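Local coordinates for serine-pyruvate aminotransferase (AgxT) (Sulfolobus solfataricus, PDB 3ZRP), which probably catalyses pyridoxal-phosphate-dependent transfer of an amino group from serine to pyruvate, and perhaps also between alanine and glyoxylate, at residues Arg91-Phe96 / Val105-Pro110; Val290-Glu295 / Pro331-Phe336; Pro311-Ala316 / Arg361-Pro366. All coordinates share one frame; numbering follows the deposited sequence.

Contact 1: residues Arg91-Phe96 / Val105-Pro110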
# COMPACT_ATOMS: atom_id res chain seq x y z
N ARG A 91 -3.14 -12.41 -14.92
CA ARG A 91 -3.53 -11.83 -13.63
C ARG A 91 -4.91 -11.15 -13.68
O ARG A 91 -5.65 -11.18 -12.70
CB ARG A 91 -2.43 -10.92 -13.06
CG ARG A 91 -2.79 -10.17 -11.77
CD ARG A 91 -1.52 -9.69 -11.05
NE ARG A 91 -0.80 -10.88 -10.58
CZ ARG A 91 0.14 -10.91 -9.65
NH1 ARG A 91 0.52 -9.80 -9.02
NH2 ARG A 91 0.69 -12.07 -9.32
N TRP A 92 -5.26 -10.51 -14.80
CA TRP A 92 -6.60 -9.99 -14.94
C TRP A 92 -7.65 -11.10 -14.66
O TRP A 92 -8.61 -10.89 -13.91
CB TRP A 92 -6.85 -9.44 -16.35
CG TRP A 92 -6.26 -8.11 -16.71
CD1 TRP A 92 -5.36 -7.89 -17.71
CD2 TRP A 92 -6.57 -6.83 -16.15
NE1 TRP A 92 -5.07 -6.55 -17.79
CE2 TRP A 92 -5.79 -5.88 -16.83
CE3 TRP A 92 -7.41 -6.40 -15.10
CZ2 TRP A 92 -5.86 -4.51 -16.55
CZ3 TRP A 92 -7.46 -5.04 -14.80
CH2 TRP A 92 -6.68 -4.10 -15.51
N GLU A 93 -7.47 -12.26 -15.28
CA GLU A 93 -8.35 -13.42 -15.07
C GLU A 93 -8.37 -13.90 -13.60
O GLU A 93 -9.45 -14.18 -13.05
CB GLU A 93 -7.98 -14.59 -16.01
CG GLU A 93 -8.95 -15.75 -15.93
CD GLU A 93 -8.59 -16.95 -16.78
OE1 GLU A 93 -7.38 -17.26 -16.93
OE2 GLU A 93 -9.54 -17.59 -17.28
N GLN A 94 -7.19 -13.97 -12.98
CA GLN A 94 -7.09 -14.38 -11.55
C GLN A 94 -7.85 -13.41 -10.63
O GLN A 94 -8.58 -13.87 -9.72
CB GLN A 94 -5.63 -14.56 -11.12
CG GLN A 94 -4.94 -15.72 -11.86
CD GLN A 94 -5.66 -17.03 -11.65
OE1 GLN A 94 -6.25 -17.60 -12.59
NE2 GLN A 94 -5.69 -17.49 -10.39
N ILE A 95 -7.71 -12.11 -10.88
CA ILE A 95 -8.47 -11.08 -10.16
C ILE A 95 -9.98 -11.24 -10.39
O ILE A 95 -10.76 -11.36 -9.41
CB ILE A 95 -8.03 -9.64 -10.58
CG1 ILE A 95 -6.58 -9.36 -10.16
CG2 ILE A 95 -8.99 -8.57 -10.01
CD1 ILE A 95 -5.98 -8.07 -10.81
N PHE A 96 -10.40 -11.31 -11.66
CA PHE A 96 -11.82 -11.33 -11.97
C PHE A 96 -12.53 -12.62 -11.56
O PHE A 96 -13.75 -12.60 -11.42
CB PHE A 96 -12.11 -11.01 -13.46
CG PHE A 96 -11.76 -9.60 -13.88
CD1 PHE A 96 -12.11 -8.49 -13.10
CD2 PHE A 96 -11.06 -9.38 -15.07
CE1 PHE A 96 -11.80 -7.19 -13.50
CE2 PHE A 96 -10.73 -8.07 -15.50
CZ PHE A 96 -11.09 -6.99 -14.71
N VAL A 105 -10.85 -15.21 -22.12
CA VAL A 105 -9.45 -14.84 -22.37
C VAL A 105 -8.98 -15.28 -23.77
O VAL A 105 -9.17 -16.43 -24.15
CB VAL A 105 -8.49 -15.42 -21.29
CG1 VAL A 105 -7.10 -14.81 -21.43
CG2 VAL A 105 -9.02 -15.19 -19.86
N LEU A 106 -8.41 -14.35 -24.54
CA LEU A 106 -7.68 -14.68 -25.78
C LEU A 106 -6.18 -14.78 -25.46
O LEU A 106 -5.62 -13.88 -24.82
CB LEU A 106 -7.89 -13.60 -26.85
CG LEU A 106 -9.32 -13.35 -27.36
CD1 LEU A 106 -9.33 -12.14 -28.32
CD2 LEU A 106 -9.86 -14.62 -28.04
N ARG A 107 -5.54 -15.87 -25.89
CA ARG A 107 -4.08 -16.00 -25.74
C ARG A 107 -3.40 -16.35 -27.07
O ARG A 107 -4.05 -17.01 -27.92
CB ARG A 107 -3.78 -17.13 -24.73
CG ARG A 107 -4.24 -16.82 -23.31
CD ARG A 107 -3.87 -17.94 -22.36
NE ARG A 107 -4.21 -17.55 -20.99
CZ ARG A 107 -5.39 -17.78 -20.41
NH1 ARG A 107 -6.38 -18.39 -21.07
NH2 ARG A 107 -5.57 -17.39 -19.15
N PRO A 108 -2.11 -15.96 -27.26
CA PRO A 108 -1.34 -16.37 -28.45
C PRO A 108 -0.42 -17.55 -28.16
O PRO A 108 -0.46 -18.08 -27.04
CB PRO A 108 -0.51 -15.12 -28.75
CG PRO A 108 -0.19 -14.56 -27.33
CD PRO A 108 -1.34 -15.01 -26.41
N SER A 109 0.39 -17.98 -29.14
CA SER A 109 1.43 -18.99 -28.91
C SER A 109 2.46 -18.40 -27.95
O SER A 109 2.58 -17.18 -27.88
CB SER A 109 2.11 -19.39 -30.23
OG SER A 109 1.13 -19.60 -31.24
N PRO A 110 3.21 -19.26 -27.21
CA PRO A 110 4.13 -18.66 -26.23
C PRO A 110 5.04 -17.57 -26.81
O PRO A 110 5.66 -17.77 -27.86
CB PRO A 110 4.96 -19.85 -25.76
CG PRO A 110 3.97 -21.01 -25.83
CD PRO A 110 3.15 -20.73 -27.06
O HOH W 1 -8.75 -18.82 -19.63
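The carboxylate oxygen OE1 of Glu93 takes a hydrogen bond from NH2 of Arg107 at 2.9 Å, and the pair is a salt bridge. The oxygen lies in the guanidinium plane, but the donor meets it from above the carboxylate plane, 40° out of it, and the N-H...O angle of 141° makes the bond a bent one. A single water completes the link: it donates to Glu93 OE2 at 2.8 Å and accepts from Arg107 NH1, so that both carboxylate oxygens are tied to the arginine, one directly and one through the water. Glu93 can span the gap because CG stands anti to its backbone N (chi1 -174°) and the chain beyond stays extended.

Val105 supplies the apolar side of the contact. Its CG2 packs 3.6 Å from Glu93 OE2, while its CG1 lies over the centre of the Arg107 guanidinium, 3.5 Å above that plane. A branched side chain suits this place, since one methyl meets each charged group. Arg107 has a second acid to answer to: its NE makes a salt bridge with Asp90 OD1, one turn before Glu93 on the same helix, which should help fix the rotation of the guanidinium.

The contact lies at the surface of a beta-alpha-beta unit. Helix 87-96 connects the adjacent parallel strands 79-83 and 102-106, the latter an edge strand of the large mixed sheet within this chain. Val105 also touches Val82 of strand 79-83, and the helix face bearing Trp92 and Ile95 packs on Met67 of helix 63-69.

Contact 2: residues Val290-Glu295 / Pro331-Phe336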
# COMPACT_ATOMS: atom_id res chain seq x y z
N VAL A 290 13.26 -13.95 -26.43
CA VAL A 290 12.01 -14.68 -26.14
C VAL A 290 10.84 -14.19 -27.02
O VAL A 290 10.15 -15.00 -27.64
CB VAL A 290 11.63 -14.59 -24.64
CG1 VAL A 290 10.18 -15.06 -24.41
CG2 VAL A 290 12.57 -15.45 -23.83
N ALA A 291 10.64 -12.87 -27.08
CA ALA A 291 9.60 -12.29 -27.92
C ALA A 291 9.71 -12.84 -29.35
O ALA A 291 10.76 -12.71 -29.98
CB ALA A 291 9.69 -10.78 -27.94
N ARG A 292 8.63 -13.43 -29.84
CA ARG A 292 8.62 -14.09 -31.15
C ARG A 292 8.64 -13.13 -32.31
O ARG A 292 9.23 -13.42 -33.35
CB ARG A 292 7.42 -15.04 -31.28
CG ARG A 292 7.29 -16.08 -30.18
CD ARG A 292 8.34 -17.22 -30.25
NE ARG A 292 9.65 -16.78 -29.78
CZ ARG A 292 10.80 -17.41 -30.02
NH1 ARG A 292 10.82 -18.54 -30.73
NH2 ARG A 292 11.94 -16.91 -29.55
N ARG A 293 7.98 -12.00 -32.15
CA ARG A 293 7.77 -11.05 -33.23
C ARG A 293 8.48 -9.72 -32.96
O ARG A 293 8.13 -9.00 -32.01
CB ARG A 293 6.26 -10.83 -33.39
CG ARG A 293 5.46 -12.04 -33.77
CD ARG A 293 5.33 -12.16 -35.27
NE ARG A 293 4.48 -13.29 -35.63
CZ ARG A 293 3.47 -13.24 -36.49
NH1 ARG A 293 3.17 -12.11 -37.12
NH2 ARG A 293 2.76 -14.33 -36.73
N PRO A 294 9.47 -9.36 -33.82
CA PRO A 294 10.33 -8.19 -33.60
C PRO A 294 9.62 -6.86 -33.43
O PRO A 294 10.11 -5.99 -32.70
CB PRO A 294 11.21 -8.16 -34.87
CG PRO A 294 11.25 -9.56 -35.32
CD PRO A 294 9.86 -10.09 -35.04
N GLU A 295 8.49 -6.68 -34.10
CA GLU A 295 7.69 -5.47 -33.97
C GLU A 295 7.14 -5.30 -32.53
O GLU A 295 6.73 -4.22 -32.15
CB GLU A 295 6.53 -5.46 -34.98
CG GLU A 295 5.42 -6.49 -34.72
CD GLU A 295 5.63 -7.84 -35.38
OE1 GLU A 295 6.77 -8.15 -35.81
OE2 GLU A 295 4.63 -8.61 -35.47
N PRO A 331 6.74 -21.34 -18.67
CA PRO A 331 7.03 -22.77 -18.81
C PRO A 331 7.60 -23.15 -20.18
O PRO A 331 8.30 -24.15 -20.29
CB PRO A 331 5.66 -23.44 -18.60
CG PRO A 331 4.65 -22.37 -18.85
CD PRO A 331 5.31 -21.10 -18.40
N ALA A 332 7.31 -22.33 -21.20
CA ALA A 332 7.70 -22.65 -22.58
C ALA A 332 9.14 -22.28 -22.94
O ALA A 332 9.64 -22.70 -23.99
CB ALA A 332 6.74 -22.02 -23.55
N PHE A 333 9.80 -21.49 -22.09
CA PHE A 333 11.15 -21.00 -22.39
C PHE A 333 12.13 -21.25 -21.25
O PHE A 333 11.73 -21.31 -20.08
CB PHE A 333 11.12 -19.49 -22.68
CG PHE A 333 10.32 -19.11 -23.88
CD1 PHE A 333 10.89 -19.14 -25.15
CD2 PHE A 333 9.01 -18.67 -23.75
CE1 PHE A 333 10.16 -18.77 -26.28
CE2 PHE A 333 8.25 -18.30 -24.86
CZ PHE A 333 8.83 -18.34 -26.13
N LYS A 334 13.40 -21.41 -21.61
CA LYS A 334 14.50 -21.43 -20.64
C LYS A 334 15.27 -20.12 -20.88
O LYS A 334 15.89 -19.94 -21.93
CB LYS A 334 15.40 -22.65 -20.84
CG LYS A 334 16.42 -22.88 -19.73
CD LYS A 334 17.19 -24.17 -19.97
CE LYS A 334 18.49 -24.22 -19.18
NZ LYS A 334 19.55 -24.99 -19.88
N TYR A 335 15.18 -19.21 -19.92
CA TYR A 335 15.64 -17.84 -20.14
C TYR A 335 15.86 -17.03 -18.87
O TYR A 335 15.47 -17.45 -17.77
CB TYR A 335 14.66 -17.10 -21.08
CG TYR A 335 13.31 -16.70 -20.46
CD1 TYR A 335 12.43 -17.65 -19.98
CD2 TYR A 335 12.93 -15.34 -20.39
CE1 TYR A 335 11.18 -17.29 -19.42
CE2 TYR A 335 11.69 -14.97 -19.85
CZ TYR A 335 10.82 -15.95 -19.37
OH TYR A 335 9.62 -15.59 -18.82
N PHE A 336 16.51 -15.88 -19.03
CA PHE A 336 16.52 -14.84 -18.00
C PHE A 336 16.06 -13.54 -18.64
O PHE A 336 15.97 -13.44 -19.85
CB PHE A 336 17.91 -14.71 -17.31
CG PHE A 336 18.98 -14.12 -18.19
CD1 PHE A 336 19.71 -14.93 -19.06
CD2 PHE A 336 19.27 -12.76 -18.14
CE1 PHE A 336 20.70 -14.39 -19.89
CE2 PHE A 336 20.27 -12.21 -18.97
CZ PHE A 336 20.99 -13.03 -19.84
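Phe333 reaches across to meet both Val290 and Arg292. CB points toward 290-295, and chi1 of -63°, which sets CG anti to the carbonyl carbon, brings the ring over the valine. CG lies 4.1 Å from Val290 CG1; CD2 and CE2 draw closer to the same methyl, CE2 to 3.8 Å. That methyl sits almost exactly on the ring normal, 9° off it, in a CH-pi contact over the middle of one face. At the far end CZ meets both Val290 CG1 and the carbonyl oxygen Val290 O, each at 3.9 Å. CE1, on the ring's edge, stands over the centre of the Arg292 guanidinium, 4.0 Å from CZ of that arginine, with the two planes 64° apart.

The guanidinium is held there by Val290 O and Glu288. The Arg292 chain folds back at chi2 and chi3, and NE donates to Val290 O at 2.8 Å; NH2 adds a weak bond to the same oxygen and a salt bridge to Glu288 OE2, a residue that binds calcium in a crystal structure of this protein. With an alanine here, Glu288 would probably lose its ionic mate, Val290 O its side-chain donor, and the Phe333 edge the flat group beside it.

The other methyl of Val290, CG2, presses on Tyr335, 3.5 Å from CD2, while the tyrosine hydroxyl bonds to Ser139 O and Val329 N. Loop 290-295, leading to strand 301-305, thus meets the residues entering strand 335-339 of the same antiparallel sheet. Between the segments the attraction is mainly dispersive: valine suits the wedge between two aromatic rings, and the arginine offers a flat surface to phenylalanine while its polar bonds are spent on the loop and on Glu288.

Contact 3: residues Pro311-Ala316 / Arg361-Pro366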
# COMPACT_ATOMS: atom_id res chain seq x y z
N PRO A 311 19.85 -20.79 -16.12
CA PRO A 311 19.55 -19.37 -15.84
C PRO A 311 19.84 -18.91 -14.40
O PRO A 311 20.23 -17.76 -14.21
CB PRO A 311 18.06 -19.24 -16.18
CG PRO A 311 17.80 -20.34 -17.13
CD PRO A 311 18.68 -21.48 -16.69
N GLN A 312 19.65 -19.80 -13.41
CA GLN A 312 19.97 -19.46 -12.03
C GLN A 312 21.46 -19.17 -11.88
O GLN A 312 21.84 -18.14 -11.30
CB GLN A 312 19.54 -20.56 -11.04
CG GLN A 312 18.09 -20.48 -10.59
CD GLN A 312 17.73 -19.16 -9.89
OE1 GLN A 312 16.66 -18.60 -10.13
NE2 GLN A 312 18.62 -18.67 -9.03
N LYS A 313 22.30 -20.06 -12.42
CA LYS A 313 23.75 -19.87 -12.41
C LYS A 313 24.12 -18.55 -13.09
O LYS A 313 24.98 -17.82 -12.60
CB LYS A 313 24.47 -21.04 -13.08
CG LYS A 313 24.52 -22.31 -12.23
CD LYS A 313 25.49 -23.33 -12.82
CE LYS A 313 25.58 -24.60 -11.97
NZ LYS A 313 24.32 -25.40 -12.03
N VAL A 314 23.44 -18.25 -14.19
CA VAL A 314 23.65 -16.98 -14.89
C VAL A 314 23.31 -15.80 -13.98
O VAL A 314 24.08 -14.84 -13.90
CB VAL A 314 22.87 -16.91 -16.24
CG1 VAL A 314 22.96 -15.52 -16.86
CG2 VAL A 314 23.41 -17.95 -17.20
N LEU A 315 22.19 -15.89 -13.26
CA LEU A 315 21.77 -14.82 -12.34
C LEU A 315 22.75 -14.62 -11.18
O LEU A 315 23.07 -13.49 -10.82
CB LEU A 315 20.36 -15.09 -11.78
CG LEU A 315 19.10 -14.88 -12.64
CD1 LEU A 315 17.88 -15.00 -11.75
CD2 LEU A 315 19.08 -13.56 -13.38
N ALA A 316 23.21 -15.73 -10.60
CA ALA A 316 24.17 -15.69 -9.49
C ALA A 316 25.52 -15.16 -9.94
O ALA A 316 26.16 -14.37 -9.24
CB ALA A 316 24.31 -17.07 -8.86
N ARG A 361 30.43 -17.10 -21.03
CA ARG A 361 31.73 -17.70 -21.33
C ARG A 361 32.10 -18.75 -20.27
O ARG A 361 32.45 -19.88 -20.61
CB ARG A 361 32.79 -16.60 -21.40
CG ARG A 361 34.18 -17.02 -21.90
CD ARG A 361 34.78 -15.92 -22.78
NE ARG A 361 36.21 -15.66 -22.54
CZ ARG A 361 37.11 -15.45 -23.49
NH1 ARG A 361 36.78 -15.48 -24.77
NH2 ARG A 361 38.37 -15.21 -23.14
N LYS A 362 32.01 -18.35 -19.00
CA LYS A 362 32.38 -19.23 -17.89
C LYS A 362 31.39 -20.38 -17.68
O LYS A 362 31.69 -21.34 -16.96
CB LYS A 362 32.56 -18.43 -16.59
CG LYS A 362 31.29 -17.87 -15.95
CD LYS A 362 31.62 -16.86 -14.87
CE LYS A 362 30.38 -16.48 -14.06
NZ LYS A 362 30.61 -15.27 -13.23
N LEU A 363 30.22 -20.29 -18.32
CA LEU A 363 29.18 -21.29 -18.13
C LEU A 363 28.88 -22.16 -19.37
O LEU A 363 28.00 -23.02 -19.33
CB LEU A 363 27.90 -20.64 -17.58
CG LEU A 363 27.96 -20.10 -16.15
CD1 LEU A 363 26.91 -19.01 -15.93
CD2 LEU A 363 27.79 -21.21 -15.12
N GLY A 364 29.61 -21.91 -20.46
CA GLY A 364 29.57 -22.77 -21.63
C GLY A 364 28.38 -22.60 -22.55
O GLY A 364 28.00 -23.53 -23.26
N GLU A 365 27.79 -21.40 -22.55
CA GLU A 365 26.74 -21.08 -23.50
C GLU A 365 27.37 -20.71 -24.85
O GLU A 365 28.25 -19.85 -24.91
CB GLU A 365 25.84 -19.95 -22.97
CG GLU A 365 24.68 -19.53 -23.90
CD GLU A 365 23.56 -20.56 -23.98
OE1 GLU A 365 23.48 -21.44 -23.09
OE2 GLU A 365 22.76 -20.50 -24.93
N PRO A 366 26.92 -21.36 -25.94
CA PRO A 366 27.46 -21.05 -27.27
C PRO A 366 27.20 -19.60 -27.68
O PRO A 366 26.06 -19.23 -28.01
CB PRO A 366 26.72 -22.02 -28.21
CG PRO A 366 25.66 -22.68 -27.38
CD PRO A 366 26.04 -22.54 -25.96
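Val314, in the first turn of helix 311-319, and Leu363, in the closing turn of helix 346-363, bring the two backbones to their closest approach, with CA atoms 7.7 Å apart. Helix 311-319 lies against the three-stranded antiparallel sheet, and helix 346-363 follows its strand 335-339. Just beyond Leu363, Gly364 turns the chain out of the helix in a Schellman motif; its phi of 79° is easily adopted by a residue without a side chain.

Leu363 points toward the other helix and divides its two methyls between neighbouring residues. CD1 rests on Val314 CG2 at 3.9 Å and lies 4.0 Å from the backbone N of Val314. CD2 lies against the aliphatic part of Lys313, 3.9 Å from CD and the same distance from CB. The lysine then bends at chi4 (70°), carrying NZ away from the leucine to a long, weak ion pair with Asp310. Val314 also packs on Leu360 and Leu306, so a compact beta-branched residue fits there.

Across the segments the contact is purely apolar. Leucine offers two methyls to span a valine and a lysine stem, and a lysine at the margin can lend its methylenes while its ammonium remains outside the packing.

Contact 2 stands between the other two. Its centre is about 17 Å from that of contact 1 and about 18 Å from that of contact 3, while the centres of contacts 1 and 3 are about 32 Å apart. Pro110, at the end of 105-110, joins contacts 1 and 2: its O lies 3.3 Å from Arg292 CG and its CB 3.6 Å from Ala332 CB. On the other side, Phe336 CE1 packs 3.9 Å from Val314 CG1, bringing strand 335-339 against helix 311-319. The cofactor lies nearer the first two: the side chains of Glu93 and Tyr335 are about 13 and 11 Å from pyridoxal phosphate, whereas contact 3 is remote from the annotated sites.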